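PDB 5CO3: FrnE protein from Deinococcus radiodurans, which probably works as a cytoplasmic disulfide oxidoreductase of the thioredoxin superfamily, making or rearranging disulfide bonds through a redox-active pair of cysteines. Local coordinates for residues A[25-30]-A[93-98]; A[99-104]-A[135-140]; A[36-41]-A[210-215]; A[29-34]-A[206-211]. All blocks are in the same frame, centred on the assembly; numbering follows the deposited sequence. Where two conformers were deposited one is given.

Interaction 1: A[25-30]-A[93-98]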
# COMPACT_ATOMS: atom_id res chain seq x y z
N CYS A 25 -1.51 -4.62 -5.14
CA CYS A 25 -0.83 -3.60 -4.33
C CYS A 25 0.68 -3.76 -4.36
O CYS A 25 1.41 -2.78 -4.32
CB CYS A 25 -1.36 -3.64 -2.89
SG CYS A 25 -3.00 -2.93 -2.74
N TYR A 26 1.17 -5.00 -4.41
CA TYR A 26 2.60 -5.22 -4.48
C TYR A 26 3.09 -4.77 -5.87
O TYR A 26 4.08 -4.05 -5.99
CB TYR A 26 2.94 -6.68 -4.22
CG TYR A 26 4.29 -6.94 -3.61
CD1 TYR A 26 5.25 -5.92 -3.48
CD2 TYR A 26 4.61 -8.20 -3.13
CE1 TYR A 26 6.49 -6.18 -2.91
CE2 TYR A 26 5.84 -8.47 -2.57
CZ TYR A 26 6.77 -7.47 -2.46
OH TYR A 26 7.99 -7.75 -1.90
N ILE A 27 2.37 -5.20 -6.90
CA ILE A 27 2.64 -4.75 -8.27
C ILE A 27 2.65 -3.22 -8.36
O ILE A 27 3.56 -2.63 -8.95
CB ILE A 27 1.61 -5.33 -9.26
CG1 ILE A 27 1.90 -6.82 -9.47
CG2 ILE A 27 1.62 -4.56 -10.61
CD1 ILE A 27 0.72 -7.65 -10.00
N GLY A 28 1.65 -2.59 -7.74
CA GLY A 28 1.54 -1.14 -7.75
C GLY A 28 2.66 -0.45 -7.00
O GLY A 28 3.09 0.65 -7.36
N LYS A 29 3.13 -1.09 -5.93
CA LYS A 29 4.24 -0.55 -5.17
C LYS A 29 5.50 -0.53 -6.04
O LYS A 29 6.24 0.47 -6.04
CB LYS A 29 4.47 -1.36 -3.89
CG LYS A 29 5.57 -0.83 -2.96
CD LYS A 29 5.65 -1.66 -1.67
CE LYS A 29 6.48 -0.98 -0.59
NZ LYS A 29 7.93 -0.95 -0.94
N ARG A 30 5.73 -1.60 -6.78
CA ARG A 30 6.88 -1.65 -7.69
C ARG A 30 6.76 -0.61 -8.80
O ARG A 30 7.74 0.08 -9.14
CB ARG A 30 7.05 -3.04 -8.29
CG ARG A 30 7.63 -4.08 -7.30
CD ARG A 30 9.09 -3.78 -6.97
NE ARG A 30 9.48 -4.44 -5.73
CZ ARG A 30 10.06 -5.63 -5.66
NH1 ARG A 30 10.35 -6.30 -6.76
NH2 ARG A 30 10.35 -6.16 -4.48
N ALA A 93 5.92 -10.93 -12.14
CA ALA A 93 7.28 -11.35 -12.46
C ALA A 93 8.01 -10.23 -13.18
O ALA A 93 9.22 -10.08 -13.04
CB ALA A 93 7.28 -12.63 -13.30
N GLN A 94 7.26 -9.45 -13.95
CA GLN A 94 7.84 -8.33 -14.71
C GLN A 94 8.27 -7.18 -13.79
O GLN A 94 9.05 -6.32 -14.19
CB GLN A 94 6.85 -7.82 -15.75
CG GLN A 94 6.57 -8.82 -16.86
CD GLN A 94 7.82 -9.24 -17.60
OE1 GLN A 94 8.28 -10.37 -17.45
NE2 GLN A 94 8.37 -8.34 -18.42
N GLU A 95 7.76 -7.18 -12.56
CA GLU A 95 8.16 -6.21 -11.54
C GLU A 95 9.25 -6.77 -10.64
O GLU A 95 9.62 -6.14 -9.65
CB GLU A 95 6.97 -5.80 -10.68
CG GLU A 95 5.77 -5.32 -11.45
CD GLU A 95 6.04 -4.05 -12.24
OE1 GLU A 95 6.94 -3.27 -11.85
OE2 GLU A 95 5.36 -3.84 -13.26
N GLY A 96 9.74 -7.96 -10.96
CA GLY A 96 10.72 -8.64 -10.13
C GLY A 96 10.13 -9.32 -8.90
O GLY A 96 10.83 -9.50 -7.91
N LEU A 97 8.84 -9.67 -8.96
CA LEU A 97 8.15 -10.34 -7.86
C LEU A 97 7.87 -11.79 -8.21
O LEU A 97 7.29 -12.07 -9.26
CB LEU A 97 6.83 -9.64 -7.52
CG LEU A 97 6.92 -8.15 -7.15
CD1 LEU A 97 5.53 -7.53 -7.15
CD2 LEU A 97 7.60 -7.97 -5.79
N GLU A 98 8.27 -12.71 -7.35
CA GLU A 98 7.99 -14.12 -7.59
C GLU A 98 6.90 -14.58 -6.64
O GLU A 98 7.17 -14.92 -5.48
CB GLU A 98 9.26 -14.96 -7.43
CG GLU A 98 9.10 -16.41 -7.86
CD GLU A 98 10.43 -17.05 -8.18
OE1 GLU A 98 11.10 -17.52 -7.25
OE2 GLU A 98 10.80 -17.06 -9.37

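Interaction 2: A[99-104]-A[135-140]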
# COMPACT_ATOMS: atom_id res chain seq x y z
N TYR A 99 5.67 -14.56 -7.13
CA TYR A 99 4.51 -14.95 -6.31
C TYR A 99 4.39 -16.47 -6.16
O TYR A 99 4.78 -17.24 -7.05
CB TYR A 99 3.23 -14.41 -6.92
CG TYR A 99 3.00 -12.91 -6.77
CD1 TYR A 99 3.85 -12.10 -6.01
CD2 TYR A 99 1.91 -12.31 -7.39
CE1 TYR A 99 3.60 -10.73 -5.88
CE2 TYR A 99 1.64 -10.97 -7.25
CZ TYR A 99 2.50 -10.18 -6.50
OH TYR A 99 2.21 -8.84 -6.37
N HIS A 100 3.84 -16.89 -5.02
CA HIS A 100 3.49 -18.29 -4.82
C HIS A 100 2.09 -18.38 -4.23
O HIS A 100 1.91 -18.54 -3.01
CB HIS A 100 4.54 -18.98 -3.95
CG HIS A 100 5.90 -19.01 -4.57
ND1 HIS A 100 6.20 -19.79 -5.67
CD2 HIS A 100 7.04 -18.33 -4.27
CE1 HIS A 100 7.47 -19.61 -6.01
NE2 HIS A 100 8.00 -18.73 -5.18
N PHE A 101 1.10 -18.25 -5.10
CA PHE A 101 -0.27 -18.17 -4.65
C PHE A 101 -0.74 -19.50 -4.04
O PHE A 101 -1.59 -19.51 -3.16
CB PHE A 101 -1.19 -17.78 -5.80
CG PHE A 101 -1.10 -16.33 -6.19
CD1 PHE A 101 -0.91 -15.34 -5.24
CD2 PHE A 101 -1.23 -15.97 -7.52
CE1 PHE A 101 -0.85 -14.00 -5.61
CE2 PHE A 101 -1.16 -14.63 -7.90
CZ PHE A 101 -0.98 -13.65 -6.95
N ASP A 102 -0.15 -20.61 -4.49
CA ASP A 102 -0.48 -21.94 -3.96
C ASP A 102 -0.14 -22.06 -2.47
O ASP A 102 -0.63 -22.96 -1.79
CB ASP A 102 0.26 -23.02 -4.74
CG ASP A 102 1.75 -22.73 -4.82
OD1 ASP A 102 2.12 -21.69 -5.39
OD2 ASP A 102 2.55 -23.53 -4.29
N ARG A 103 0.71 -21.15 -1.97
CA ARG A 103 1.12 -21.16 -0.56
C ARG A 103 0.45 -20.07 0.27
O ARG A 103 0.65 -19.99 1.50
CB ARG A 103 2.65 -21.01 -0.45
CG ARG A 103 3.43 -21.96 -1.33
CD ARG A 103 4.80 -22.29 -0.74
NE ARG A 103 5.65 -21.12 -0.55
CZ ARG A 103 6.72 -20.83 -1.29
NH1 ARG A 103 7.09 -21.62 -2.29
NH2 ARG A 103 7.43 -19.74 -1.02
N VAL A 104 -0.35 -19.23 -0.38
CA VAL A 104 -0.96 -18.08 0.28
C VAL A 104 -1.87 -18.50 1.43
O VAL A 104 -2.68 -19.42 1.29
CB VAL A 104 -1.75 -17.21 -0.72
CG1 VAL A 104 -2.81 -16.37 -0.01
CG2 VAL A 104 -0.77 -16.30 -1.47
N ALA A 135 5.96 -11.52 2.56
CA ALA A 135 5.57 -12.63 3.42
C ALA A 135 4.24 -13.24 2.97
O ALA A 135 4.07 -14.45 3.00
CB ALA A 135 5.46 -12.15 4.85
N TYR A 136 3.31 -12.40 2.56
CA TYR A 136 1.99 -12.87 2.16
C TYR A 136 1.99 -13.52 0.77
O TYR A 136 1.50 -14.63 0.58
CB TYR A 136 0.99 -11.70 2.19
CG TYR A 136 -0.45 -12.10 1.95
CD1 TYR A 136 -0.93 -12.38 0.67
CD2 TYR A 136 -1.34 -12.19 3.02
CE1 TYR A 136 -2.26 -12.76 0.46
CE2 TYR A 136 -2.65 -12.56 2.82
CZ TYR A 136 -3.11 -12.83 1.55
OH TYR A 136 -4.44 -13.18 1.40
N MET A 137 2.54 -12.81 -0.21
CA MET A 137 2.42 -13.21 -1.60
C MET A 137 3.39 -14.30 -2.03
O MET A 137 3.11 -15.05 -2.96
CB MET A 137 2.64 -12.01 -2.53
CG MET A 137 1.63 -10.89 -2.36
SD MET A 137 -0.06 -11.40 -2.81
CE MET A 137 -1.00 -10.14 -1.98
N SER A 138 4.56 -14.34 -1.41
CA SER A 138 5.62 -15.23 -1.86
C SER A 138 6.02 -16.30 -0.87
O SER A 138 6.45 -17.40 -1.26
CB SER A 138 6.87 -14.42 -2.20
OG SER A 138 6.59 -13.45 -3.21
N GLU A 139 5.92 -16.00 0.42
CA GLU A 139 6.52 -16.88 1.41
C GLU A 139 5.54 -17.74 2.18
O GLU A 139 5.95 -18.46 3.07
CB GLU A 139 7.35 -16.06 2.38
CG GLU A 139 8.49 -15.31 1.67
CD GLU A 139 9.25 -14.40 2.60
OE1 GLU A 139 8.69 -14.00 3.63
OE2 GLU A 139 10.43 -14.09 2.30
N GLY A 140 4.26 -17.67 1.83
CA GLY A 140 3.27 -18.53 2.47
C GLY A 140 3.11 -18.31 3.96
O GLY A 140 2.72 -19.23 4.70
O HOH W 1 2.64 -17.12 -0.50

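Interaction 3: A[36-41]-A[210-215]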
# COMPACT_ATOMS: atom_id res chain seq x y z
N LEU A 36 9.07 6.79 -9.34
CA LEU A 36 9.81 7.62 -8.40
C LEU A 36 11.29 7.68 -8.80
O LEU A 36 11.92 8.75 -8.79
CB LEU A 36 9.63 7.05 -6.98
CG LEU A 36 10.09 7.90 -5.80
CD1 LEU A 36 9.51 9.31 -5.87
CD2 LEU A 36 9.68 7.22 -4.49
N GLY A 37 11.83 6.53 -9.20
CA GLY A 37 13.18 6.46 -9.71
C GLY A 37 13.43 7.34 -10.92
O GLY A 37 14.52 7.89 -11.07
N GLN A 38 12.43 7.48 -11.79
CA GLN A 38 12.58 8.33 -12.99
C GLN A 38 12.27 9.81 -12.73
O GLN A 38 12.44 10.66 -13.61
CB GLN A 38 11.68 7.81 -14.11
CG GLN A 38 11.92 6.35 -14.45
CD GLN A 38 10.87 5.80 -15.38
OE1 GLN A 38 10.56 6.40 -16.42
NE2 GLN A 38 10.30 4.64 -15.02
N PHE A 39 11.81 10.11 -11.52
CA PHE A 39 11.35 11.45 -11.19
C PHE A 39 12.47 12.30 -10.58
O PHE A 39 12.97 12.00 -9.49
CB PHE A 39 10.16 11.35 -10.22
CG PHE A 39 9.60 12.68 -9.81
CD1 PHE A 39 9.20 13.61 -10.76
CD2 PHE A 39 9.43 12.98 -8.47
CE1 PHE A 39 8.66 14.82 -10.38
CE2 PHE A 39 8.89 14.20 -8.08
CZ PHE A 39 8.51 15.12 -9.04
N PRO A 40 12.88 13.36 -11.30
CA PRO A 40 14.05 14.14 -10.88
C PRO A 40 13.95 14.67 -9.46
O PRO A 40 14.96 14.70 -8.75
CB PRO A 40 14.09 15.29 -11.89
CG PRO A 40 13.45 14.73 -13.09
CD PRO A 40 12.36 13.81 -12.59
N GLN A 41 12.75 15.06 -9.03
CA GLN A 41 12.59 15.63 -7.70
C GLN A 41 12.15 14.58 -6.67
O GLN A 41 11.48 14.91 -5.69
CB GLN A 41 11.59 16.79 -7.74
CG GLN A 41 12.09 18.00 -8.53
CD GLN A 41 12.03 17.81 -10.04
OE1 GLN A 41 11.33 16.93 -10.54
NE2 GLN A 41 12.76 18.65 -10.77
N THR A 210 2.30 6.72 -16.02
CA THR A 210 1.14 7.43 -15.48
C THR A 210 1.43 8.08 -14.12
O THR A 210 1.12 9.25 -13.89
CB THR A 210 -0.06 6.47 -15.34
OG1 THR A 210 -0.41 5.96 -16.63
CG2 THR A 210 -1.26 7.18 -14.75
N LEU A 211 2.02 7.30 -13.21
CA LEU A 211 2.41 7.82 -11.91
C LEU A 211 3.51 8.88 -12.02
O LEU A 211 3.48 9.89 -11.31
CB LEU A 211 2.84 6.66 -11.00
CG LEU A 211 1.70 5.75 -10.54
CD1 LEU A 211 2.25 4.45 -9.97
CD2 LEU A 211 0.83 6.48 -9.50
N LEU A 212 4.48 8.68 -12.92
CA LEU A 212 5.50 9.70 -13.18
C LEU A 212 4.86 10.98 -13.72
O LEU A 212 5.27 12.09 -13.36
CB LEU A 212 6.55 9.17 -14.16
CG LEU A 212 7.65 10.15 -14.64
CD1 LEU A 212 8.45 10.66 -13.46
CD2 LEU A 212 8.55 9.46 -15.65
N GLY A 213 3.86 10.82 -14.57
CA GLY A 213 3.16 11.96 -15.13
C GLY A 213 2.45 12.75 -14.05
O GLY A 213 2.43 13.97 -14.07
N ALA A 214 1.85 12.04 -13.10
CA ALA A 214 1.16 12.68 -11.99
C ALA A 214 2.13 13.43 -11.08
O ALA A 214 1.89 14.58 -10.72
CB ALA A 214 0.37 11.65 -11.20
N LEU A 215 3.22 12.76 -10.70
CA LEU A 215 4.27 13.40 -9.92
C LEU A 215 4.74 14.69 -10.60
O LEU A 215 4.83 15.74 -9.96
CB LEU A 215 5.45 12.45 -9.74
CG LEU A 215 5.23 11.27 -8.78
CD1 LEU A 215 6.39 10.31 -8.89
CD2 LEU A 215 5.07 11.78 -7.35

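Interaction 4: A[29-34]-A[206-211]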
# COMPACT_ATOMS: atom_id res chain seq x y z
N LYS A 29 3.13 -1.09 -5.93
CA LYS A 29 4.24 -0.55 -5.17
C LYS A 29 5.50 -0.53 -6.04
O LYS A 29 6.24 0.47 -6.04
CB LYS A 29 4.47 -1.36 -3.89
CG LYS A 29 5.57 -0.83 -2.96
CD LYS A 29 5.65 -1.66 -1.67
CE LYS A 29 6.48 -0.98 -0.59
NZ LYS A 29 7.93 -0.95 -0.94
N ARG A 30 5.73 -1.60 -6.78
CA ARG A 30 6.88 -1.65 -7.69
C ARG A 30 6.76 -0.61 -8.80
O ARG A 30 7.74 0.08 -9.14
CB ARG A 30 7.05 -3.04 -8.29
CG ARG A 30 7.63 -4.08 -7.30
CD ARG A 30 9.09 -3.78 -6.97
NE ARG A 30 9.48 -4.44 -5.73
CZ ARG A 30 10.06 -5.63 -5.66
NH1 ARG A 30 10.35 -6.30 -6.76
NH2 ARG A 30 10.35 -6.16 -4.48
N ARG A 31 5.57 -0.48 -9.38
CA ARG A 31 5.39 0.47 -10.48
C ARG A 31 5.55 1.90 -9.99
O ARG A 31 6.14 2.73 -10.69
CB ARG A 31 4.03 0.28 -11.15
CG ARG A 31 3.93 -1.06 -11.86
CD ARG A 31 2.60 -1.27 -12.54
NE ARG A 31 2.60 -2.53 -13.28
CZ ARG A 31 1.59 -2.95 -14.02
NH1 ARG A 31 0.49 -2.21 -14.13
NH2 ARG A 31 1.67 -4.10 -14.67
N PHE A 32 5.07 2.18 -8.78
CA PHE A 32 5.27 3.50 -8.19
C PHE A 32 6.76 3.75 -7.93
O PHE A 32 7.27 4.86 -8.15
CB PHE A 32 4.47 3.67 -6.90
CG PHE A 32 4.78 4.96 -6.18
CD1 PHE A 32 4.27 6.16 -6.65
CD2 PHE A 32 5.59 4.97 -5.06
CE1 PHE A 32 4.57 7.36 -6.02
CE2 PHE A 32 5.89 6.16 -4.41
CZ PHE A 32 5.37 7.36 -4.89
N GLU A 33 7.46 2.72 -7.45
CA GLU A 33 8.89 2.84 -7.18
C GLU A 33 9.68 3.09 -8.47
O GLU A 33 10.63 3.88 -8.48
CB GLU A 33 9.39 1.60 -6.42
CG GLU A 33 9.04 1.66 -4.94
CD GLU A 33 9.16 0.34 -4.22
OE1 GLU A 33 9.46 -0.69 -4.87
OE2 GLU A 33 8.95 0.33 -2.98
N SER A 34 9.25 2.48 -9.58
CA SER A 34 9.85 2.76 -10.89
C SER A 34 9.63 4.22 -11.29
O SER A 34 10.55 4.89 -11.78
CB SER A 34 9.28 1.82 -11.97
OG SER A 34 9.80 2.10 -13.27
N GLN A 206 -1.45 1.41 -11.79
CA GLN A 206 -1.23 1.96 -13.12
C GLN A 206 0.25 1.97 -13.52
O GLN A 206 1.14 1.80 -12.69
CB GLN A 206 -1.81 3.37 -13.20
CG GLN A 206 -3.29 3.40 -12.87
CD GLN A 206 -4.10 4.30 -13.79
OE1 GLN A 206 -3.64 4.72 -14.86
NE2 GLN A 206 -5.32 4.61 -13.36
N ALA A 207 0.48 2.18 -14.81
CA ALA A 207 1.83 2.18 -15.38
C ALA A 207 2.71 3.21 -14.70
O ALA A 207 2.22 4.25 -14.25
CB ALA A 207 1.77 2.45 -16.89
N PRO A 208 4.02 2.93 -14.60
CA PRO A 208 4.94 3.91 -14.04
C PRO A 208 4.83 5.26 -14.77
O PRO A 208 4.87 6.29 -14.11
CB PRO A 208 6.32 3.28 -14.27
CG PRO A 208 6.07 1.83 -14.37
CD PRO A 208 4.70 1.67 -14.97
N GLU A 209 4.66 5.22 -16.09
CA GLU A 209 4.55 6.44 -16.89
C GLU A 209 3.43 7.34 -16.37
O GLU A 209 3.58 8.55 -16.30
CB GLU A 209 4.32 6.10 -18.37
CG GLU A 209 5.51 5.45 -19.07
CD GLU A 209 5.64 3.95 -18.79
OE1 GLU A 209 4.76 3.37 -18.12
OE2 GLU A 209 6.64 3.36 -19.25
N THR A 210 2.30 6.72 -16.02
CA THR A 210 1.14 7.43 -15.48
C THR A 210 1.43 8.08 -14.12
O THR A 210 1.12 9.25 -13.89
CB THR A 210 -0.06 6.47 -15.34
OG1 THR A 210 -0.41 5.96 -16.63
CG2 THR A 210 -1.26 7.18 -14.75
N LEU A 211 2.02 7.30 -13.21
CA LEU A 211 2.41 7.82 -11.91
C LEU A 211 3.51 8.88 -12.02
O LEU A 211 3.48 9.89 -11.31
CB LEU A 211 2.84 6.66 -11.00
CG LEU A 211 1.70 5.75 -10.54
CD1 LEU A 211 2.25 4.45 -9.97
CD2 LEU A 211 0.83 6.48 -9.50

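Interaction 1: A[25-30]-A[93-98]
Leu97 meets two residues of helix 23-38, Tyr26 and Arg30, with the same methyl group. CD2 of Leu97 sits over the centre of the Tyr26 ring, 3.5 Å from the centroid and 14° off the ring normal. This is a CH-pi contact. The same CD2 lies over one face of the Arg30 guanidinium, offset toward its rim and 3.4 Å from Arg30 CZ. CD1 of Leu97 touches the root of the Tyr26 ring, 3.8 Å from Tyr26 CG, and packs more loosely on Ile27.

The polar contacts use the edge of the same guanidinium. NH1 of Arg30 donates to the backbone O of Glu95 at 3.0 Å, with the acceptor close to the guanidinium plane. A second, weak bond runs from Arg30 NH1 to Gly96 O at 3.4 Å. The Arg30 chain bends at chi2 (-69°), which turns CD back from a straight course. NH2 of Arg30 forms a salt bridge with Glu130, which is also hydrogen-bonded to the Tyr26 hydroxyl. In the conformer described, the guanidinium is bonded at its edge and covered on one face by Leu97.

Glu95 and Arg30 slide past each other in opposite directions. They meet through the aliphatic part of Arg30, with Glu95 CB 3.7 Å from Arg30 CB. The Glu95 carboxylate turns to Arg31 instead.

Gly96 has positive phi and ends helix 78-93 in a Schellman motif. The arrangement joins this helix end to the helix that begins at the thioredoxin-type CxxC pair, Cys22 and Cys25, in a DsbA-like fold.

Interaction 2: A[99-104]-A[135-140]
Tyr99 and Met137 meet where the loop after helix 78-93 meets the C-terminal end of helix 125-137, in the helical part of the DsbA-like fold. The two side chains lie side by side and point the same way. CB of Met137 is 3.7 Å from Tyr99 CD1. The sulfur makes a Met-aromatic contact with the Tyr99 ring, 4.8 Å from SD to the centroid. SD of Met137 also reaches the edge of the Phe101 ring, 3.9 Å from CE1. The bend at chi2 of Met137 (-64°) puts SD within reach of both rings.

The backbones are tied by a nearly straight bond, His100 N to Met137 O, 2.9 Å and 173°. A water adds a bridge. It donates to His100 O and Tyr136 O and accepts from Gly140 N. Gly140 has positive phi, and its CA comes 3.2 Å from Arg103 O, a CA-H...O contact. Val104 CG1 packs on Tyr136 CE1 at 3.7 Å.

The hydroxyl of Tyr99 is hydrogen-bonded to Pro23 O. An alanine in place of Tyr99 would probably leave Pro23 O without this partner and open a gap beside Met137.

Around the contact, Tyr99 packs on Tyr26 and Ile27 of helix 23-38. Phe101 lies against Leu85, Met88 and Thr89 of helix 78-93, and Val104 touches Met66 of helix 66-74.

Interaction 3: A[36-41]-A[210-215]
Phe39 and Leu215 form the centre of this contact between the end of helix 23-38, with the residues after it, and helix 208-222 of the thioredoxin-like fold. CB of Leu215 sits over the centre of the Phe39 ring, 3.9 Å from the centroid and only 4° off the normal. This is a CH-pi contact. Leu215 CD1 lies near the inner part of the same ring, 4.1 Å from Phe39 CG. The outer end of the ring reaches the helix backbone, with Phe39 CZ 3.8 Å from Leu215 O.

Leu212 adds to the first shell. Its CD1 touches Phe39 CB at 3.7 Å. Its other methyl, CD2, meets the Gln38 side chain, and the two side chains cross at about a right angle. Leu36 adds to the edge of this apolar group, its CD1 4.5 Å from Leu215 CD1. No hydrogen bond joins the two segments, so the contact is mainly apolar.

Phe39 follows the end of helix 23-38. Its CB points toward helix 208-222, and CG is anti to the backbone N (chi1 -179°). Gln41 N lies over the centre of the opposite face. The ring therefore lies between its own chain and Leu215.

Farther out, Phe39 touches Ser216 and Trp219 of helix 208-222 and Val45 of strand 45-51. Leu215 rests on Leu196 of strand 193-196, so both face the central sheet. An alanine at Phe39 would probably open a gap over Leu215 and leave its CB without an aromatic cover.

At the more exposed side, Gln38 OE1 lies 3.7 Å from Leu212 CD2.

Interaction 4: A[29-34]-A[206-211]
Arg31 and Pro208 bring the middle of helix 23-38 against the first turn of helix 208-222, within the thioredoxin-like fold. Arg31 is extended from CG to NE, with chi2 -179° and chi3 176°. Its aliphatic part runs past the backbone of Gln206, and CD comes 3.4 Å from Gln206 O. NE of Arg31 carries a salt bridge to Glu95, and NH1 makes a weak hydrogen bond to Ala205 O. The charged end is thus held by partners beyond the two helices.

Pro208 follows Ala207, the N-cap residue. Its ring packs on the backbone and side chains of helix 23-38. CB of Pro208 is 3.6 Å from Arg31 O and 3.8 Å from Ser34 OG. In the conformer described, Ser34 OG is anti to its backbone N (chi1 178°) and lies beside the proline ring.

Leu211, one turn on, uses a single methyl. Its CD1 meets Phe32 near the main chain, while the Phe32 ring extends toward Val47 of strand 45-51. The same methyl lies at the edge of that ring. Leu211 CD1 is 3.9 Å from Phe32 CB and 3.6 Å from Phe32 CA.

Overall arrangement
Helix 23-38 links interactions 1, 3 and 4. Its first turns serve interaction 1, its middle interaction 4 and its end interaction 3. Interactions 3 and 4 also share helix 208-222, and their centres are about 8 Å apart. Interaction 1 lies about 10 Å from interaction 4, centre to centre, and the Glu95-Arg31 salt bridge joins them. Interaction 2 touches interaction 1, where Glu98 O probably bonds to Ser138 OG, but its centre is about 30 Å from that of interaction 3. Along the chain, interaction 2 follows interaction 1 and is nested within the loops closed by 3 and 4. The helix carrying the CxxC pair thus contacts both the helical part and helix 208-222.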